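Local coordinates for C24 protein (Bizionia argentinensis JUB59, PDB 6OV6), which is of unknown function but probably forms the manganese-binding, receptor-recognising tip of a bacteriophage long tail fibre, as an assembly of three copies, at residues 37-42 / 107-112; 44-49 / 114-119; 135-138 / 144-147; 148-153 / 159-164; 166-171 / 176-181. One frame throughout, in Å; residues are numbered along the deposited sequence.

Contact 1 of 5, residues 37-42 / 107-112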
# COMPACT_ATOMS: atom_id res chain seq x y z
N GLY A 37 24.88 -6.71 28.15
CA GLY A 37 25.94 -6.12 27.37
C GLY A 37 26.77 -5.22 28.26
O GLY A 37 26.29 -4.78 29.32
N ASN A 38 28.01 -4.94 27.84
CA ASN A 38 28.94 -4.10 28.61
C ASN A 38 28.37 -2.71 28.92
O ASN A 38 27.69 -2.12 28.06
CB ASN A 38 30.28 -4.01 27.92
CG ASN A 38 31.39 -3.52 28.83
OD1 ASN A 38 31.39 -3.74 30.05
ND2 ASN A 38 32.33 -2.79 28.26
N LYS A 39 28.64 -2.20 30.15
CA LYS A 39 28.19 -0.88 30.63
C LYS A 39 26.68 -0.75 30.68
O LYS A 39 26.11 0.30 30.37
CB LYS A 39 28.88 0.30 29.87
CG LYS A 39 30.38 0.32 30.08
CD LYS A 39 31.07 1.28 29.11
CE LYS A 39 32.56 1.04 29.10
NZ LYS A 39 33.23 1.85 28.04
N ALA A 40 26.04 -1.81 31.17
CA ALA A 40 24.60 -1.80 31.31
C ALA A 40 24.26 -1.38 32.72
O ALA A 40 24.97 -1.70 33.68
CB ALA A 40 24.05 -3.18 31.06
N ILE A 41 23.14 -0.69 32.83
CA ILE A 41 22.48 -0.40 34.08
C ILE A 41 21.55 -1.62 34.23
O ILE A 41 20.63 -1.79 33.42
CB ILE A 41 21.69 0.93 34.08
CG1 ILE A 41 22.66 2.14 33.99
CG2 ILE A 41 20.80 0.98 35.36
CD1 ILE A 41 22.00 3.49 33.73
N ILE A 42 21.82 -2.46 35.22
CA ILE A 42 21.05 -3.68 35.45
C ILE A 42 19.77 -3.34 36.21
O ILE A 42 18.69 -3.83 35.85
CB ILE A 42 21.91 -4.74 36.23
CG1 ILE A 42 23.24 -5.10 35.50
CG2 ILE A 42 21.08 -5.99 36.63
CD1 ILE A 42 23.15 -5.84 34.14
N GLY A 107 40.95 5.88 35.22
CA GLY A 107 40.06 4.74 35.40
C GLY A 107 38.59 5.07 35.31
O GLY A 107 37.77 4.16 35.16
N SER A 108 38.22 6.39 35.37
CA SER A 108 36.82 6.78 35.24
C SER A 108 36.30 6.58 33.81
O SER A 108 37.08 6.61 32.85
CB SER A 108 36.57 8.21 35.74
OG SER A 108 37.15 9.17 34.88
N ILE A 109 35.01 6.33 33.69
CA ILE A 109 34.30 6.04 32.44
C ILE A 109 33.19 7.06 32.31
O ILE A 109 32.51 7.34 33.31
CB ILE A 109 33.68 4.59 32.50
CG1 ILE A 109 34.66 3.50 33.00
CG2 ILE A 109 32.95 4.19 31.22
CD1 ILE A 109 35.96 3.29 32.24
N SER A 110 32.95 7.54 31.08
CA SER A 110 31.84 8.44 30.81
C SER A 110 30.53 7.73 31.18
O SER A 110 30.28 6.62 30.69
CB SER A 110 31.81 8.82 29.33
OG SER A 110 30.65 9.56 29.02
N TRP A 111 29.73 8.33 32.07
CA TRP A 111 28.44 7.79 32.50
C TRP A 111 27.43 7.67 31.35
O TRP A 111 26.61 6.76 31.38
CB TRP A 111 27.87 8.61 33.66
CG TRP A 111 26.55 8.16 34.23
CD1 TRP A 111 25.43 8.93 34.40
CD2 TRP A 111 26.23 6.87 34.79
NE1 TRP A 111 24.44 8.20 35.02
CE2 TRP A 111 24.90 6.93 35.26
CE3 TRP A 111 26.94 5.66 34.91
CZ2 TRP A 111 24.26 5.83 35.85
CZ3 TRP A 111 26.33 4.59 35.55
CH2 TRP A 111 25.00 4.68 36.01
N ALA A 112 27.54 8.53 30.33
CA ALA A 112 26.65 8.52 29.14
C ALA A 112 26.79 7.21 28.33
O ALA A 112 25.89 6.87 27.56
CB ALA A 112 26.95 9.72 28.26

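Contact 2 of 5, residues 44-49 / 114-119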
# COMPACT_ATOMS: atom_id res chain seq x y z
N GLY A 44 18.00 0.00 38.97
CA GLY A 44 18.06 1.33 39.59
C GLY A 44 18.76 2.36 38.75
O GLY A 44 18.59 2.38 37.52
N CYS A 45 19.58 3.22 39.40
CA CYS A 45 20.30 4.32 38.73
C CYS A 45 19.34 5.23 37.97
O CYS A 45 19.60 5.61 36.82
CB CYS A 45 21.45 3.82 37.86
SG CYS A 45 22.44 2.54 38.64
N VAL A 46 18.22 5.57 38.63
CA VAL A 46 17.12 6.40 38.12
C VAL A 46 17.37 7.89 38.44
O VAL A 46 17.70 8.23 39.59
CB VAL A 46 15.74 5.88 38.62
CG1 VAL A 46 14.58 6.74 38.09
CG2 VAL A 46 15.53 4.41 38.23
N VAL A 47 17.25 8.75 37.42
CA VAL A 47 17.45 10.20 37.51
C VAL A 47 16.27 10.88 38.22
O VAL A 47 15.11 10.64 37.87
CB VAL A 47 17.84 10.88 36.15
CG1 VAL A 47 16.85 10.53 35.03
CG2 VAL A 47 18.00 12.40 36.29
N SER A 48 16.59 11.70 39.23
CA SER A 48 15.61 12.46 40.00
C SER A 48 16.20 13.86 40.23
O SER A 48 16.89 14.09 41.23
CB SER A 48 15.29 11.76 41.32
OG SER A 48 13.95 12.02 41.70
N GLY A 49 15.97 14.74 39.26
CA GLY A 49 16.50 16.10 39.26
C GLY A 49 17.99 16.11 39.02
O GLY A 49 18.45 15.74 37.94
N PHE A 114 26.72 4.30 29.72
CA PHE A 114 25.88 3.35 30.44
C PHE A 114 24.46 3.47 29.95
O PHE A 114 23.93 4.58 29.83
CB PHE A 114 25.99 3.51 31.96
CG PHE A 114 27.28 2.97 32.52
CD1 PHE A 114 27.31 1.79 33.24
CD2 PHE A 114 28.47 3.68 32.34
CE1 PHE A 114 28.51 1.30 33.75
CE2 PHE A 114 29.67 3.20 32.87
CZ PHE A 114 29.68 2.02 33.59
N ALA A 115 23.87 2.33 29.61
CA ALA A 115 22.51 2.31 29.06
C ALA A 115 21.50 1.62 29.96
O ALA A 115 21.79 0.59 30.56
CB ALA A 115 22.51 1.66 27.68
N LYS A 116 20.31 2.19 30.04
CA LYS A 116 19.20 1.60 30.79
C LYS A 116 18.59 0.58 29.81
O LYS A 116 18.66 0.78 28.60
CB LYS A 116 18.17 2.69 31.15
CG LYS A 116 17.28 2.34 32.33
CD LYS A 116 17.85 2.85 33.65
CE LYS A 116 16.92 2.57 34.79
NZ LYS A 116 17.04 1.17 35.29
N LEU A 117 18.06 -0.53 30.31
CA LEU A 117 17.53 -1.54 29.41
C LEU A 117 16.03 -1.70 29.42
O LEU A 117 15.39 -1.39 30.43
CB LEU A 117 18.16 -2.91 29.75
CG LEU A 117 19.66 -2.93 29.94
CD1 LEU A 117 20.07 -4.08 30.80
CD2 LEU A 117 20.39 -2.88 28.59
N THR A 118 15.47 -2.23 28.31
CA THR A 118 14.08 -2.63 28.25
C THR A 118 14.11 -4.07 28.80
O THR A 118 15.00 -4.85 28.43
CB THR A 118 13.54 -2.60 26.82
OG1 THR A 118 13.54 -1.25 26.37
CG2 THR A 118 12.15 -3.17 26.72
N THR A 119 13.16 -4.42 29.67
CA THR A 119 13.15 -5.75 30.29
C THR A 119 12.77 -6.83 29.28
O THR A 119 12.12 -6.54 28.28
CB THR A 119 12.19 -5.79 31.47
OG1 THR A 119 10.87 -5.61 30.96
CG2 THR A 119 12.51 -4.74 32.56

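Contact 3 of 5, residues 135-138 / 144-147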
# COMPACT_ATOMS: atom_id res chain seq x y z
N GLN A 135 6.55 -9.11 7.49
CA GLN A 135 7.57 -8.06 7.53
C GLN A 135 8.06 -7.71 6.14
O GLN A 135 8.21 -8.59 5.29
CB GLN A 135 8.81 -8.53 8.35
CG GLN A 135 8.57 -8.65 9.85
CD GLN A 135 8.32 -7.30 10.48
OE1 GLN A 135 8.93 -6.28 10.12
NE2 GLN A 135 7.40 -7.25 11.40
N LEU A 136 8.38 -6.42 5.94
CA LEU A 136 9.01 -5.93 4.70
C LEU A 136 10.47 -6.36 4.69
O LEU A 136 11.13 -6.34 5.73
CB LEU A 136 8.92 -4.41 4.61
CG LEU A 136 7.53 -3.86 4.45
CD1 LEU A 136 7.56 -2.34 4.60
CD2 LEU A 136 6.95 -4.27 3.09
N TYR A 137 10.95 -6.81 3.52
CA TYR A 137 12.32 -7.33 3.41
C TYR A 137 12.94 -6.89 2.10
O TYR A 137 12.33 -7.05 1.03
CB TYR A 137 12.29 -8.87 3.55
CG TYR A 137 13.62 -9.58 3.38
CD1 TYR A 137 14.59 -9.54 4.38
CD2 TYR A 137 13.87 -10.35 2.24
CE1 TYR A 137 15.81 -10.23 4.23
CE2 TYR A 137 15.07 -11.05 2.10
CZ TYR A 137 16.03 -10.99 3.10
OH TYR A 137 17.20 -11.70 2.94
N SER A 138 14.12 -6.28 2.19
CA SER A 138 14.85 -5.76 1.03
C SER A 138 16.20 -6.48 0.83
O SER A 138 16.98 -6.10 -0.05
CB SER A 138 15.05 -4.26 1.15
OG SER A 138 15.77 -3.92 2.31
N ILE A 144 16.98 -15.81 2.54
CA ILE A 144 16.00 -15.42 3.57
C ILE A 144 16.49 -16.02 4.91
O ILE A 144 16.78 -17.22 4.94
CB ILE A 144 14.55 -15.83 3.20
CG1 ILE A 144 14.05 -14.99 1.98
CG2 ILE A 144 13.60 -15.64 4.39
CD1 ILE A 144 12.80 -15.53 1.27
N PRO A 145 16.64 -15.20 5.98
CA PRO A 145 17.15 -15.73 7.26
C PRO A 145 16.44 -16.97 7.81
O PRO A 145 15.27 -17.22 7.53
CB PRO A 145 17.04 -14.53 8.20
CG PRO A 145 17.18 -13.34 7.29
CD PRO A 145 16.38 -13.75 6.08
N SER A 146 17.20 -17.77 8.60
CA SER A 146 16.73 -18.99 9.22
C SER A 146 15.49 -18.75 10.07
O SER A 146 15.46 -17.81 10.87
CB SER A 146 17.85 -19.62 10.06
OG SER A 146 17.36 -20.72 10.80
N GLY A 147 14.48 -19.59 9.87
CA GLY A 147 13.22 -19.48 10.60
C GLY A 147 12.20 -18.62 9.89
O GLY A 147 11.03 -18.60 10.26

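Contact 4 of 5, residues 148-153 / 159-164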
# COMPACT_ATOMS: atom_id res chain seq x y z
N TRP A 148 12.63 -17.91 8.85
CA TRP A 148 11.76 -17.03 8.06
C TRP A 148 11.46 -17.63 6.69
O TRP A 148 12.27 -18.40 6.17
CB TRP A 148 12.42 -15.65 7.86
CG TRP A 148 12.61 -14.87 9.14
CD1 TRP A 148 13.60 -15.04 10.06
CD2 TRP A 148 11.83 -13.75 9.58
NE1 TRP A 148 13.46 -14.12 11.08
CE2 TRP A 148 12.38 -13.32 10.81
CE3 TRP A 148 10.71 -13.06 9.05
CZ2 TRP A 148 11.85 -12.23 11.52
CZ3 TRP A 148 10.16 -12.01 9.77
CH2 TRP A 148 10.73 -11.60 10.99
N GLN A 149 10.33 -17.23 6.08
CA GLN A 149 9.99 -17.65 4.73
C GLN A 149 9.18 -16.54 4.06
O GLN A 149 8.60 -15.70 4.75
CB GLN A 149 9.19 -18.97 4.71
CG GLN A 149 7.74 -18.85 5.18
CD GLN A 149 6.93 -20.05 4.77
OE1 GLN A 149 6.97 -21.11 5.41
NE2 GLN A 149 6.13 -19.89 3.72
N LEU A 150 9.07 -16.61 2.74
CA LEU A 150 8.25 -15.70 1.94
C LEU A 150 6.77 -15.95 2.27
O LEU A 150 6.37 -17.11 2.50
CB LEU A 150 8.54 -16.04 0.47
CG LEU A 150 8.33 -14.97 -0.59
CD1 LEU A 150 9.30 -13.77 -0.40
CD2 LEU A 150 8.48 -15.57 -1.98
N CYS A 151 5.94 -14.88 2.34
CA CYS A 151 4.49 -15.03 2.53
C CYS A 151 3.95 -15.43 1.15
O CYS A 151 3.63 -14.56 0.33
CB CYS A 151 3.87 -13.74 3.04
SG CYS A 151 4.42 -13.27 4.71
N ASP A 152 3.97 -16.74 0.87
CA ASP A 152 3.61 -17.30 -0.44
C ASP A 152 2.40 -18.25 -0.47
O ASP A 152 2.09 -18.82 -1.52
CB ASP A 152 4.84 -17.99 -1.05
CG ASP A 152 5.46 -19.09 -0.19
OD1 ASP A 152 4.84 -19.48 0.83
OD2 ASP A 152 6.60 -19.51 -0.49
N GLY A 153 1.71 -18.40 0.64
CA GLY A 153 0.56 -19.28 0.71
C GLY A 153 0.87 -20.67 1.26
O GLY A 153 -0.07 -21.39 1.62
N ASN A 159 -0.65 -15.54 0.94
CA ASN A 159 0.14 -15.41 -0.28
C ASN A 159 0.08 -13.92 -0.66
O ASN A 159 -0.91 -13.46 -1.26
CB ASN A 159 -0.44 -16.29 -1.42
CG ASN A 159 0.32 -16.11 -2.71
OD1 ASN A 159 1.33 -15.39 -2.76
ND2 ASN A 159 -0.13 -16.77 -3.77
N LEU A 160 1.14 -13.18 -0.31
CA LEU A 160 1.22 -11.72 -0.55
C LEU A 160 1.94 -11.31 -1.83
O LEU A 160 2.05 -10.13 -2.12
CB LEU A 160 1.82 -11.03 0.69
CG LEU A 160 1.11 -11.31 2.03
CD1 LEU A 160 1.80 -10.59 3.19
CD2 LEU A 160 -0.33 -10.90 1.97
N LYS A 161 2.38 -12.30 -2.62
CA LYS A 161 3.13 -12.09 -3.86
C LYS A 161 2.32 -11.26 -4.85
O LYS A 161 1.15 -11.57 -5.09
CB LYS A 161 3.52 -13.44 -4.50
CG LYS A 161 4.51 -14.26 -3.66
CD LYS A 161 4.93 -15.56 -4.42
CE LYS A 161 3.80 -16.58 -4.50
NZ LYS A 161 4.20 -17.79 -5.27
N GLY A 162 2.93 -10.19 -5.35
CA GLY A 162 2.30 -9.28 -6.30
C GLY A 162 1.17 -8.42 -5.76
O GLY A 162 0.47 -7.76 -6.53
N SER A 163 0.96 -8.40 -4.44
CA SER A 163 -0.15 -7.63 -3.87
C SER A 163 0.26 -6.30 -3.24
O SER A 163 1.35 -6.17 -2.70
CB SER A 163 -0.90 -8.46 -2.83
OG SER A 163 -1.74 -9.43 -3.43
N PHE A 164 -0.67 -5.35 -3.25
CA PHE A 164 -0.63 -4.07 -2.53
C PHE A 164 -1.44 -4.33 -1.27
O PHE A 164 -2.57 -4.82 -1.36
CB PHE A 164 -1.33 -2.98 -3.35
CG PHE A 164 -0.50 -2.58 -4.53
CD1 PHE A 164 0.46 -1.57 -4.42
CD2 PHE A 164 -0.64 -3.25 -5.75
CE1 PHE A 164 1.25 -1.21 -5.53
CE2 PHE A 164 0.17 -2.91 -6.85
CZ PHE A 164 1.10 -1.89 -6.74
O HOH W 1 2.89 -19.82 -3.96

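Contact 5 of 5, residues 166-171 / 176-181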
# COMPACT_ATOMS: atom_id res chain seq x y z
N VAL A 166 -3.86 -3.62 1.84
CA VAL A 166 -4.90 -2.69 2.30
C VAL A 166 -5.28 -3.04 3.74
O VAL A 166 -5.36 -4.22 4.08
CB VAL A 166 -6.11 -2.62 1.32
CG1 VAL A 166 -6.81 -3.98 1.20
CG2 VAL A 166 -7.07 -1.51 1.73
N GLY A 167 -5.47 -2.03 4.58
CA GLY A 167 -5.85 -2.21 5.97
C GLY A 167 -7.23 -2.83 6.16
O GLY A 167 -8.23 -2.39 5.58
N TYR A 168 -7.26 -3.92 6.95
CA TYR A 168 -8.48 -4.57 7.41
C TYR A 168 -9.41 -3.52 7.99
O TYR A 168 -8.98 -2.61 8.72
CB TYR A 168 -8.09 -5.64 8.46
CG TYR A 168 -9.23 -6.13 9.32
CD1 TYR A 168 -10.13 -7.08 8.84
CD2 TYR A 168 -9.40 -5.66 10.62
CE1 TYR A 168 -11.20 -7.52 9.62
CE2 TYR A 168 -10.45 -6.11 11.42
CZ TYR A 168 -11.35 -7.04 10.91
OH TYR A 168 -12.37 -7.49 11.70
N ASP A 169 -10.69 -3.62 7.66
CA ASP A 169 -11.70 -2.72 8.18
C ASP A 169 -12.91 -3.59 8.52
O ASP A 169 -13.53 -4.11 7.59
CB ASP A 169 -12.06 -1.65 7.14
CG ASP A 169 -13.06 -0.60 7.61
OD1 ASP A 169 -13.71 -0.82 8.65
OD2 ASP A 169 -13.22 0.43 6.92
N PRO A 170 -13.29 -3.74 9.82
CA PRO A 170 -14.44 -4.61 10.14
C PRO A 170 -15.77 -4.13 9.56
O PRO A 170 -16.66 -4.95 9.38
CB PRO A 170 -14.46 -4.65 11.67
CG PRO A 170 -13.73 -3.42 12.10
CD PRO A 170 -12.68 -3.18 11.04
N ASN A 171 -15.87 -2.85 9.22
CA ASN A 171 -17.09 -2.22 8.71
C ASN A 171 -17.19 -2.07 7.20
O ASN A 171 -18.14 -1.46 6.71
CB ASN A 171 -17.33 -0.89 9.43
CG ASN A 171 -17.37 -1.04 10.93
OD1 ASN A 171 -16.68 -0.34 11.68
ND2 ASN A 171 -18.10 -2.03 11.40
N ASN A 176 -13.30 -6.73 5.24
CA ASN A 176 -13.68 -7.22 6.57
C ASN A 176 -13.21 -8.60 6.97
O ASN A 176 -13.74 -9.18 7.92
CB ASN A 176 -15.16 -6.99 6.81
CG ASN A 176 -16.03 -7.82 5.87
OD1 ASN A 176 -15.52 -8.55 5.01
ND2 ASN A 176 -17.34 -7.70 5.97
N ALA A 177 -12.24 -9.15 6.27
CA ALA A 177 -11.59 -10.41 6.64
C ALA A 177 -10.18 -10.37 6.16
O ALA A 177 -9.92 -9.86 5.06
CB ALA A 177 -12.32 -11.62 6.04
N ILE A 178 -9.25 -10.96 6.94
CA ILE A 178 -7.87 -11.10 6.49
C ILE A 178 -7.90 -11.95 5.21
O ILE A 178 -8.61 -12.96 5.16
CB ILE A 178 -7.01 -11.79 7.59
CG1 ILE A 178 -6.98 -10.97 8.92
CG2 ILE A 178 -5.62 -12.21 7.07
CD1 ILE A 178 -6.38 -9.53 8.88
N GLY A 179 -7.15 -11.53 4.20
CA GLY A 179 -7.08 -12.29 2.96
C GLY A 179 -8.11 -11.96 1.88
O GLY A 179 -8.07 -12.57 0.82
N LYS A 180 -9.01 -11.01 2.13
CA LYS A 180 -9.96 -10.57 1.11
C LYS A 180 -9.16 -9.80 0.08
O LYS A 180 -8.28 -9.00 0.42
CB LYS A 180 -11.05 -9.66 1.65
CG LYS A 180 -12.16 -10.42 2.31
CD LYS A 180 -13.41 -9.60 2.38
CE LYS A 180 -14.59 -10.51 2.43
NZ LYS A 180 -15.85 -9.78 2.65
N VAL A 181 -9.41 -10.11 -1.19
CA VAL A 181 -8.69 -9.55 -2.33
C VAL A 181 -9.64 -8.83 -3.28
O VAL A 181 -10.86 -8.94 -3.18
CB VAL A 181 -7.82 -10.63 -3.04
CG1 VAL A 181 -6.78 -11.23 -2.07
CG2 VAL A 181 -8.68 -11.75 -3.67
O HOH W 2 -14.35 -9.20 10.52
O HOH W 3 -18.53 -5.79 7.54

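Contact 1 of 5, residues 37-42 / 107-112
Lys-39 lays its aliphatic chain against Ile-109 while its backbone sits in the left-handed helical region (phi 62°, psi 43°), an uncommon place for a residue with a side chain. Beyond CG the lysine runs extended, and its far end crosses the isoleucine at about a right angle. What it touches is the CG2 branch of Ile-109: Lys-39 CE comes to 3.8 Å from Ile-109 CG2, and CD and NZ of the same lysine are scarcely farther from that methyl. The ammonium itself is engaged beyond the two segments, in a salt bridge to Glu-113, so Ile-109 meets the methylenes next to a charge that already has a partner. The odd backbone of Lys-39 has a structural reason: Lys-39 and Ala-40 both face Tyr-58 on strand 51-59, which makes a G1 beta bulge in the mixed sheet, where strand 40-42 runs between 51-59 and 115-116. Past the bulge, Ile-41 makes the second meeting, with Trp-111. Here CG1 lies beside the backbone N and the chain is extended beyond it, which sends CD1 out toward the benzene half of the indole; Ile-41 CD1 is 3.9 Å from Trp-111 CZ2. The approach to the ring is oblique, and the two side chains again cross nearly perpendicularly. Trp-111 starts its side chain away from strand 40-42, yet CG anti to its own N (chi1 -179°) brings the six-membered ring back to Ile-41. Phe-66 stacks on that indole, Phe-102 meets it edge-to-face, and Phe-114 packs beside it with the ring planes inclined to each other.

Contact 2 of 5, residues 44-49 / 114-119
Lys-116 reaches across to the backbone of Gly-44 and donates a hydrogen bond from NZ to the glycine O, at 3.0 Å. The ammonium comes in the carbonyl plane, on a lone pair, with a C=O...N angle of 144°. Just behind it, Lys-116 CE lies 4.1 Å from Val-46 CG2, so the valine methyl flanks the last methylene of the lysine. Two bends in the chain make this reach possible: chi2 at 92° and chi4 at 81° bend the side chain twice and turn its tip onto the carbonyl. The contact is a surface one, a lysine bridging two strands of the same mixed sheet that do not pair with each other: strand 44-48 pairs antiparallel with 51-59, whereas the short, weakly bonded strand 115-116 runs parallel to 40-42. Farther out, each end of the bridge is placed by its neighbours. Gly-44 is followed by Cys-45 and Val-46, whose backbones bond to Asp-54 and Thr-53 on strand 51-59, while the methylenes of Lys-116 rest on Ile-41. Downstream, Thr-119 OG1 accepts from Glu-122 N as the N-cap of helix 120-125, and Thr-118 N donates to Ser-124 OG of the third subunit.

Contact 3 of 5, residues 135-138 / 144-147
Tyr-137 and the pair Ile-144 and Pro-145 meet where the chain leaves strand 135-137, an outer strand of a three-stranded antiparallel sheet, and returns by a loop to strand 148-150, the other outer strand. Strand 267-275 runs between them, so the loop has to span the sheet. Apolar contacts carry the meeting. With CG anti to the backbone N (chi1 177°), the tyrosine ring extends from its strand toward the loop and is met near its hydroxyl end by both partners. Pro-145 comes from the opposite direction, its CD 4.0 Å from Tyr-137 CE1. On the other ortho carbon of the phenol, Tyr-137 CE2 is 4.1 Å from Ile-144 CG1, the two side chains slanting past one another. Both approaches to the ring are oblique, and the two partners lie on the same side of the ring plane, one toward CE1 and the other toward CE2. The polar part of the contact lies at the hydroxyl. Tyr-137 OH is hydrogen-bonded to the backbone O of Ser-140, within the same loop, which pins the buried ring to the connection it leans on. Packing between chains adds to this: Tyr-137 also rests on Thr-132 and Pro-145 on Leu-128, both of the second subunit. The hydroxyl lies close to the backbone as well as to the proline ring: Tyr-137 OH is 3.8 Å from Pro-145 CD and 4.0 Å from Ile-144 CA.

Contact 4 of 5, residues 148-153 / 159-164
Cys-151 and Leu-160 face each other across the turn of the chain, CB of the cysteine 3.8 Å from CD1 of the leucine, with SG a little farther along the same methyl. Beneath these side chains the backbones are joined: Leu-160 N donates to Cys-151 O at 2.9 Å, and the N-H points nearly straight (160°), although the donor stands well above the carbonyl plane. Asn-159 lies flat against the next peptide, its CG 3.4 Å from Asp-152 O. The amide turns its OD1 back to its own chain and accepts from Lys-161 N, an Asx turn, with the donor tilted 33° from the carbonyl plane. Lys-161 runs alongside Asp-152 and touches it by its methylenes, CE to the aspartate CB at 3.9 Å. A kink at chi3 (-70°) brings NZ round to a water that it donates to; this water in turn donates to Asp-152 O, 2.8 Å away. Charge does not pair directly here: Asp-152 OD2 and Lys-161 NZ are 5.6 Å apart, and the carboxylate instead uses OD1 for the hydroxyl of Thr-154. On the upstream side, Gln-149 NE2 bonds to Leu-150 O, with the acceptor in the amide plane. Leu-160 and Cys-151 also rest on Pro-134, and Leu-160 on Tyr-268 of the third subunit. Together this closes the loop between strand 148-150 and strand 164-167, with an inverse gamma turn centred on Cys-151 at its start and a type II beta turn from Leu-160 to Ser-163 at its exit.

Contact 5 of 5, residues 166-171 / 176-181
With chi1 at 163° Tyr-168 carries its ring over to Asn-176, whose own CG is held between its N and carbonyl carbon by a chi1 of 65°. These two residues stand at the neck of the loop that follows strand 164-167; an Asx turn opens it, Asp-169 OD1 accepting from Asn-171 N, and a type II beta turn from Ala-177 to Lys-180 leads out of it. The tyrosine offers its edge: Tyr-168 CE1 is 3.5 Å from Asn-176 O, and Ala-177 N also lies close to the ring plane. One ring face has Pro-170 N above it, offset toward the rim, so the backbone two residues on folds back over the phenol. Lower on the same side chain, Tyr-168 CB meets Ile-178 CD1 at 4.3 Å. No direct hydrogen bond joins the two segments. The backbones come close enough for a CA-H...O contact from Asn-176 CA to Asp-169 O, and two waters do the rest. One links Tyr-168 OH with Asn-176 O, to which it donates. Val-166 and Gly-167 pair in parallel with a strand of the third subunit, where Tyr-137 packs on Ile-178, so the loop is rooted at a subunit interface. The asparagine amide is held at both ends: OD1 takes a bond from Lys-180 NZ, in the carbonyl plane, and that lysine has a second partner in Ser-173 O within the loop. At the other end of the amide, Asn-176 ND2 donates to the second water, 2.7 Å away, which donates on to Pro-170 O at 2.8 Å.

How the contacts relate
After helix 19-27 come strands 40-42 and 44-48, and their partners lie some 65 residues on. Contacts 1 and 2 therefore cross along the chain and close two long, overlapping excursions through the mixed sheet; they also touch, Ile-41 N and Lys-39 O probably bonding to the backbone of Ala-115. After helix 120-125 the chain enters a second region, where contacts 3, 4 and 5 follow in series without nesting, each closing a short loop. Contacts 3 and 4 abut on the small antiparallel sheet, Gln-135 packing on Trp-148; contact 5 adjoins contact 4 in sequence. The centres of contacts 1 and 5 are about 48 Å apart along this elongated molecule.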